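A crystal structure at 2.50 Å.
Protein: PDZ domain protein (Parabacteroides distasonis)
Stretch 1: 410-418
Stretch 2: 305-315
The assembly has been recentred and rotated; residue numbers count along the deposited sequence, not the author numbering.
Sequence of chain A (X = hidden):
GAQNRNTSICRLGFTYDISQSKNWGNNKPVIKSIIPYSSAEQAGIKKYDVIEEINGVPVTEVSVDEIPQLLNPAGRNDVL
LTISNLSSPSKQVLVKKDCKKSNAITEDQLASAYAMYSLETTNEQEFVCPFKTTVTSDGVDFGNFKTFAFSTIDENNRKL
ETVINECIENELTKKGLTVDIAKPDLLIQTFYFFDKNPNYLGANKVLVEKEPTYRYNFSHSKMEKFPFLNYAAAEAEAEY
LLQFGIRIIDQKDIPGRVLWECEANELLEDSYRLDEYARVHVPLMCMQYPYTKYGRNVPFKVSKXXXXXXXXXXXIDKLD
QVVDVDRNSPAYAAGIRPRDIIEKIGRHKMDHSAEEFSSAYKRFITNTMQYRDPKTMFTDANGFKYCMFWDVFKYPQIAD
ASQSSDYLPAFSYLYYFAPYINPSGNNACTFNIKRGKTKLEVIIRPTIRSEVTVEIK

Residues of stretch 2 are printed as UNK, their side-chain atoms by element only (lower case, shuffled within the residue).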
ATOM      1  N   ALA A 410     -43.778  22.642 -12.171  1.00 67.49           N
ATOM      2  CA  ALA A 410     -44.610  22.533 -10.976  1.00 66.37           C
ATOM      3  C   ALA A 410     -43.836  22.028  -9.753  1.00 68.85           C
ATOM      4  O   ALA A 410     -43.990  22.593  -8.663  1.00 68.41           O
ATOM      5  CB  ALA A 410     -45.784  21.618 -11.252  1.00 68.64           C
ATOM      6  N   PHE A 411     -42.958  21.015  -9.943  1.00 63.41           N
ATOM      7  CA  PHE A 411     -42.197  20.443  -8.846  1.00 60.62           C
ATOM      8  C   PHE A 411     -40.949  21.255  -8.501  1.00 60.51           C
ATOM      9  O   PHE A 411     -40.312  20.963  -7.488  1.00 60.04           O
ATOM     10  CB  PHE A 411     -41.843  18.985  -9.140  1.00 63.17           C
ATOM     11  CG  PHE A 411     -43.033  18.046  -9.171  1.00 66.92           C
ATOM     12  CD1 PHE A 411     -43.684  17.674  -7.995  1.00 69.74           C
ATOM     13  CD2 PHE A 411     -43.478  17.501 -10.372  1.00 71.26           C
ATOM     14  CE1 PHE A 411     -44.776  16.803  -8.026  1.00 71.65           C
ATOM     15  CE2 PHE A 411     -44.561  16.607 -10.397  1.00 74.71           C
ATOM     16  CZ  PHE A 411     -45.199  16.267  -9.223  1.00 72.32           C
ATOM     17  N   SER A 412     -40.642  22.317  -9.248  1.00 55.74           N
ATOM     18  CA  SER A 412     -39.463  23.163  -8.952  1.00 54.24           C
ATOM     19  C   SER A 412     -39.568  23.858  -7.562  1.00 57.01           C
ATOM     20  O   SER A 412     -38.567  24.376  -7.079  1.00 57.16           O
ATOM     21  CB  SER A 412     -39.226  24.206 -10.052  1.00 54.31           C
ATOM     22  OG  SER A 412     -40.229  25.211 -10.036  1.00 54.57           O
ATOM     23  N   TYR A 413     -40.758  23.842  -6.929  1.00 53.34           N
ATOM     24  CA  TYR A 413     -41.031  24.393  -5.593  1.00 52.55           C
ATOM     25  C   TYR A 413     -40.119  23.708  -4.549  1.00 57.29           C
ATOM     26  O   TYR A 413     -39.767  24.311  -3.536  1.00 57.43           O
ATOM     27  CB  TYR A 413     -42.534  24.236  -5.226  1.00 54.24           C
ATOM     28  CG  TYR A 413     -42.938  22.875  -4.677  1.00 55.64           C
ATOM     29  CD1 TYR A 413     -42.860  22.598  -3.313  1.00 56.48           C
ATOM     30  CD2 TYR A 413     -43.414  21.872  -5.521  1.00 57.12           C
ATOM     31  CE1 TYR A 413     -43.205  21.343  -2.806  1.00 56.71           C
ATOM     32  CE2 TYR A 413     -43.763  20.613  -5.026  1.00 58.08           C
ATOM     33  CZ  TYR A 413     -43.665  20.357  -3.666  1.00 61.61           C
ATOM     34  OH  TYR A 413     -44.033  19.134  -3.168  1.00 58.71           O
ATOM     35  N   LEU A 414     -39.737  22.448  -4.818  1.00 52.95           N
ATOM     36  CA  LEU A 414     -38.835  21.669  -3.985  1.00 51.74           C
ATOM     37  C   LEU A 414     -37.507  22.376  -3.813  1.00 53.72           C
ATOM     38  O   LEU A 414     -36.836  22.152  -2.797  1.00 52.45           O
ATOM     39  CB  LEU A 414     -38.609  20.275  -4.597  1.00 52.04           C
ATOM     40  CG  LEU A 414     -39.829  19.335  -4.566  1.00 57.08           C
ATOM     41  CD1 LEU A 414     -39.679  18.241  -5.585  1.00 58.29           C
ATOM     42  CD2 LEU A 414     -40.093  18.781  -3.169  1.00 53.62           C
ATOM     43  N   TYR A 415     -37.137  23.263  -4.784  1.00 48.74           N
ATOM     44  CA  TYR A 415     -35.874  23.999  -4.736  1.00 47.08           C
ATOM     45  C   TYR A 415     -36.095  25.523  -4.736  1.00 50.81           C
ATOM     46  O   TYR A 415     -35.205  26.270  -5.118  1.00 49.11           O
ATOM     47  CB  TYR A 415     -34.954  23.548  -5.890  1.00 47.93           C
ATOM     48  CG  TYR A 415     -34.476  22.117  -5.741  1.00 49.31           C
ATOM     49  CD1 TYR A 415     -33.629  21.749  -4.696  1.00 50.78           C
ATOM     50  CD2 TYR A 415     -34.948  21.108  -6.583  1.00 49.68           C
ATOM     51  CE1 TYR A 415     -33.206  20.427  -4.537  1.00 49.47           C
ATOM     52  CE2 TYR A 415     -34.542  19.780  -6.425  1.00 49.22           C
ATOM     53  CZ  TYR A 415     -33.649  19.452  -5.415  1.00 55.16           C
ATOM     54  OH  TYR A 415     -33.196  18.167  -5.258  1.00 56.79           O
ATOM     55  N   TYR A 416     -37.236  25.985  -4.200  1.00 51.29           N
ATOM     56  CA  TYR A 416     -37.579  27.409  -4.155  1.00 52.72           C
ATOM     57  C   TYR A 416     -36.724  28.245  -3.199  1.00 58.42           C
ATOM     58  O   TYR A 416     -36.825  29.477  -3.233  1.00 60.81           O
ATOM     59  CB  TYR A 416     -39.055  27.604  -3.842  1.00 54.95           C
ATOM     60  CG  TYR A 416     -39.808  28.009  -5.077  1.00 59.23           C
ATOM     61  CD1 TYR A 416     -39.532  27.416  -6.312  1.00 61.91           C
ATOM     62  CD2 TYR A 416     -40.728  29.052  -5.046  1.00 61.75           C
ATOM     63  CE1 TYR A 416     -40.174  27.829  -7.476  1.00 65.44           C
ATOM     64  CE2 TYR A 416     -41.350  29.503  -6.214  1.00 64.42           C
ATOM     65  CZ  TYR A 416     -41.100  28.861  -7.419  1.00 76.24           C
ATOM     66  OH  TYR A 416     -41.753  29.251  -8.560  1.00 84.00           O
ATOM     67  N   PHE A 417     -35.864  27.604  -2.404  1.00 52.49           N
ATOM     68  CA  PHE A 417     -34.972  28.283  -1.481  1.00 52.52           C
ATOM     69  C   PHE A 417     -33.682  28.750  -2.235  1.00 58.59           C
ATOM     70  O   PHE A 417     -32.880  29.515  -1.680  1.00 59.97           O
ATOM     71  CB  PHE A 417     -34.632  27.343  -0.287  1.00 53.77           C
ATOM     72  CG  PHE A 417     -33.961  26.047  -0.701  1.00 54.66           C
ATOM     73  CD1 PHE A 417     -32.593  26.002  -0.960  1.00 56.69           C
ATOM     74  CD2 PHE A 417     -34.707  24.887  -0.888  1.00 55.92           C
ATOM     75  CE1 PHE A 417     -31.993  24.831  -1.430  1.00 57.41           C
ATOM     76  CE2 PHE A 417     -34.099  23.709  -1.333  1.00 57.95           C
ATOM     77  CZ  PHE A 417     -32.752  23.687  -1.600  1.00 55.91           C
ATOM     78  N   ALA A 418     -33.477  28.263  -3.477  1.00 53.13           N
ATOM     79  CA  ALA A 418     -32.295  28.552  -4.297  1.00 51.41           C
ATOM     80  C   ALA A 418     -32.559  29.729  -5.244  1.00 55.27           C
ATOM     81  O   ALA A 418     -33.605  29.742  -5.894  1.00 55.02           O
ATOM     82  CB  ALA A 418     -31.896  27.308  -5.078  1.00 51.42           C
ATOM     83  N   UNK A 305     -28.577  16.069   0.370  1.00 51.46           N
ATOM     84  CA  UNK A 305     -29.895  16.468  -0.154  1.00 51.49           C
ATOM     85  C   UNK A 305     -30.518  17.582   0.680  1.00 53.63           C
ATOM     86  O   UNK A 305     -30.557  17.497   1.908  1.00 51.96           O
ATOM     87  c   UNK A 305     -32.236  15.601  -0.840  1.00 60.80           C
ATOM     88  c   UNK A 305     -32.770  13.263  -1.620  1.00 56.43           C
ATOM     89  n   UNK A 305     -33.818  12.240  -1.798  1.00 68.49           N
ATOM     90  c   UNK A 305     -30.870  15.277  -0.212  1.00 53.95           C
ATOM     91  c   UNK A 305     -33.245  14.433  -0.788  1.00 59.55           C
ATOM     92  N   UNK A 306     -31.014  18.608  -0.004  1.00 50.36           N
ATOM     93  CA  UNK A 306     -31.747  19.702   0.600  1.00 50.76           C
ATOM     94  C   UNK A 306     -32.949  19.959  -0.273  1.00 55.38           C
ATOM     95  O   UNK A 306     -32.798  20.143  -1.467  1.00 55.20           O
ATOM     96  o   UNK A 306     -29.749  20.627   1.589  1.00 60.65           O
ATOM     97  c   UNK A 306     -30.887  20.958   0.798  1.00 59.92           C
ATOM     98  c   UNK A 306     -31.660  22.095   1.477  1.00 55.24           C
ATOM     99  N   UNK A 307     -34.142  19.972   0.314  1.00 52.67           N
ATOM    100  CA  UNK A 307     -35.359  20.263  -0.424  1.00 52.57           C
ATOM    101  C   UNK A 307     -36.362  20.989   0.452  1.00 55.18           C
ATOM    102  O   UNK A 307     -36.258  20.935   1.677  1.00 54.68           O
ATOM    103  c   UNK A 307     -35.601  16.987   0.494  1.00 59.54           C
ATOM    104  c   UNK A 307     -37.392  15.944   1.705  1.00 69.02           C
ATOM    105  c   UNK A 307     -36.465  17.945  -0.030  1.00 57.83           C
ATOM    106  o   UNK A 307     -37.828  14.960   2.561  1.00 73.61           O
ATOM    107  c   UNK A 307     -37.816  17.840   0.285  1.00 59.48           C
ATOM    108  c   UNK A 307     -35.972  18.979  -1.026  1.00 54.97           C
ATOM    109  c   UNK A 307     -36.048  16.019   1.390  1.00 59.95           C
ATOM    110  c   UNK A 307     -38.284  16.844   1.143  1.00 61.57           C
ATOM    111  N   UNK A 308     -37.331  21.680  -0.182  1.00 52.35           N
ATOM    112  CA  UNK A 308     -38.465  22.319   0.505  1.00 51.63           C
ATOM    113  C   UNK A 308     -39.465  21.220   0.819  1.00 57.40           C
ATOM    114  O   UNK A 308     -39.948  20.538  -0.102  1.00 57.40           O
ATOM    115  o   UNK A 308     -37.870  25.200   0.736  1.00 46.37           O
ATOM    116  c   UNK A 308     -39.125  23.423  -0.341  1.00 45.66           C
ATOM    117  n   UNK A 308     -38.886  25.626  -1.196  1.00 53.69           N
ATOM    118  c   UNK A 308     -38.552  24.815  -0.224  1.00 59.20           C
ATOM    119  N   UNK A 309     -39.725  21.015   2.122  1.00 54.77           N
ATOM    120  CA  UNK A 309     -40.635  20.012   2.630  1.00 55.71           C
ATOM    121  C   UNK A 309     -41.978  20.618   3.059  1.00 61.95           C
ATOM    122  O   UNK A 309     -42.008  21.559   3.860  1.00 62.41           O
ATOM    123  o   UNK A 309     -43.343  15.704   6.644  1.00 65.53           O
ATOM    124  c   UNK A 309     -42.548  16.588   5.958  1.00 66.17           C
ATOM    125  c   UNK A 309     -42.235  17.824   6.503  1.00 59.85           C
ATOM    126  c   UNK A 309     -41.418  18.700   5.800  1.00 58.10           C
ATOM    127  c   UNK A 309     -41.203  17.103   4.040  1.00 61.08           C
ATOM    128  c   UNK A 309     -39.972  19.300   3.810  1.00 56.43           C
ATOM    129  c   UNK A 309     -42.038  16.226   4.725  1.00 61.91           C
ATOM    130  c   UNK A 309     -40.886  18.353   4.560  1.00 58.15           C
ATOM    131  N   UNK A 310     -43.084  20.039   2.553  1.00 59.30           N
ATOM    132  CA  UNK A 310     -44.463  20.408   2.894  1.00 59.73           C
ATOM    133  C   UNK A 310     -45.160  19.205   3.585  1.00 67.64           C
ATOM    134  O   UNK A 310     -46.020  19.397   4.435  1.00 70.70           O
ATOM    135  c   UNK A 310     -44.561  21.969   0.863  1.00 53.96           C
ATOM    136  o   UNK A 310     -45.576  19.747   0.861  1.00 65.97           O
ATOM    137  c   UNK A 310     -45.261  20.877   1.673  1.00 60.92           C
ATOM    138  N   UNK A 311     -44.790  17.989   3.206  1.00 62.59           N
ATOM    139  CA  UNK A 311     -45.359  16.774   3.774  1.00 62.24           C
ATOM    140  C   UNK A 311     -46.337  16.065   2.870  1.00 65.05           C
ATOM    141  O   UNK A 311     -46.910  15.059   3.278  1.00 64.99           O
ATOM    142  N   UNK A 312     -46.546  16.581   1.640  1.00 61.97           N
ATOM    143  CA  UNK A 312     -47.484  16.018   0.661  1.00 62.77           C
ATOM    144  C   UNK A 312     -46.826  14.849  -0.081  1.00 66.30           C
ATOM    145  O   UNK A 312     -45.666  14.936  -0.503  1.00 63.98           O
ATOM    146  c   UNK A 312     -48.714  19.624  -0.420  1.00 70.97           C
ATOM    147  c   UNK A 312     -48.899  16.501  -1.462  1.00 66.82           C
ATOM    148  c   UNK A 312     -48.011  17.103  -0.353  1.00 65.86           C
ATOM    149  c   UNK A 312     -48.755  18.256   0.349  1.00 66.66           C
ATOM    150  N   UNK A 313     -47.596  13.764  -0.241  1.00 64.34           N
ATOM    151  CA  UNK A 313     -47.265  12.594  -1.037  1.00 64.31           C
ATOM    152  C   UNK A 313     -48.224  12.590  -2.252  1.00 71.30           C
ATOM    153  O   UNK A 313     -49.400  12.927  -2.103  1.00 73.05           O
ATOM    154  o   UNK A 313     -46.287  11.325   0.743  1.00 71.66           O
ATOM    155  c   UNK A 313     -47.352  11.333  -0.195  1.00 67.47           C
ATOM    156  N   UNK A 314     -47.707  12.316  -3.453  1.00 68.50           N
ATOM    157  CA  UNK A 314     -48.475  12.384  -4.707  1.00 69.77           C
ATOM    158  C   UNK A 314     -48.703  10.985  -5.286  1.00 79.41           C
ATOM    159  O   UNK A 314     -47.907  10.083  -5.004  1.00 79.73           O
ATOM    160  o   UNK A 314     -46.444  18.506  -3.867  1.00 66.33           O
ATOM    161  c   UNK A 314     -47.728  13.276  -5.737  1.00 68.55           C
ATOM    162  c   UNK A 314     -48.260  15.732  -5.432  1.00 69.33           C
ATOM    163  c   UNK A 314     -46.190  14.923  -4.581  1.00 66.14           C
ATOM    164  c   UNK A 314     -46.759  17.242  -4.315  1.00 70.42           C
ATOM    165  c   UNK A 314     -47.958  17.010  -4.967  1.00 67.89           C
ATOM    166  c   UNK A 314     -45.881  16.194  -4.102  1.00 65.31           C
ATOM    167  c   UNK A 314     -47.387  14.669  -5.242  1.00 67.32           C
ATOM    168  N   UNK A 315     -49.773  10.800  -6.100  1.00 79.67           N
ATOM    169  CA  UNK A 315     -50.088   9.507  -6.733  1.00 82.47           C
ATOM    170  C   UNK A 315     -49.141   9.266  -7.905  1.00 87.59           C
ATOM    171  O   UNK A 315     -49.109  10.068  -8.828  1.00 87.01           O
ATOM    172  o   UNK A 315     -53.446   7.990  -7.170  1.00108.37           O
ATOM    173  c   UNK A 315     -51.563   9.472  -7.207  1.00 86.81           C
ATOM    174  c   UNK A 315     -52.215   8.101  -7.398  1.00102.16           C
ATOM    175  o   UNK A 315     -51.521   7.166  -7.860  1.00103.88           O
TER

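Position 305 carries four carbons in a row ending in a nitrogen, a chain that bends at chi3 and stays beyond contact range of stretch 1: Lys-305. At 306 one carbon bears an oxygen and a second carbon, a beta-branched pattern. That second carbon lies 3.6 Å from CZ of Phe-417, and the carbonyl O of 306 sits 3.1 Å from CE1 of Tyr-415, so two aromatic side chains converge on one strand residue, Thr-306.

Position 307 has one carbon and then a six-carbon ring bearing an oxygen. The end of the side chain leads away, although a ring carbon still meets CD2 of Leu-414 at 4.2 Å; the CA of 307 comes 3.4 Å from O of Leu-414 in a CA-H...O contact. This is Tyr-307.

At 308 there are two carbons, the second carrying one oxygen and one nitrogen, an amide on a short chain. The CA-to-CB bond points toward stretch 1, and the amide nitrogen of 308 donates to O of Tyr-413 at 2.8 Å, while the backbone N of 308 donates to O of Leu-414 at 2.7 Å. The amide oxygen of 308 lies 3.6 Å from CD2 of Phe-417, at the edge of that ring. The residue is Asn-308.

Position 309 again shows one carbon and a six-carbon ring with an oxygen, but its CB points away and nothing is touched: Tyr-309. At 310 one carbon carries an oxygen and a carbon, the latter packing 4.0 Å from CE1 of Tyr-413: Thr-310. Position 311 has no side-chain atoms and is Gly-311; with phi at 105°, a CB would jam against the preceding carbonyl O.

At 312 four carbons fork at the first, one arm two carbons long; the CA-to-CB bond points toward stretch 1, though the side chain makes no contact: Ile-312. Position 313 has one carbon and one oxygen, out of reach: Ser-313. At 314 one carbon leads to a six-carbon ring bearing an oxygen. The hydroxyl oxygen of 314 donates to OH of Tyr-413 at 2.6 Å, and the ring face receives the edge of Phe-411, centroids 5.5 Å apart and planes at 89°: Tyr-314. At 315 two carbons, the second with two oxygens, make no contact: Asp-315.

The rule is to read two consecutive carbonyls of a 3-10 segment with one asparagine. Backbone and side chain of Asn-308 take the O atoms of Leu-414 and Tyr-413, the latter also accepting from N of Tyr-416. Around this polar centre, Phe-417 packs on Thr-306, while Phe-411 and Tyr-413 engage Tyr-314 through ring packing and a hydroxyl pair. The hydrogen bonds of Asn-308 lie where the backbones come closest, CA of Leu-414 to CA of Asn-308 at 4.6 Å; aromatic rings supply much of the buried area.

Stretch 2 (305-315) KTYNYTGISYD
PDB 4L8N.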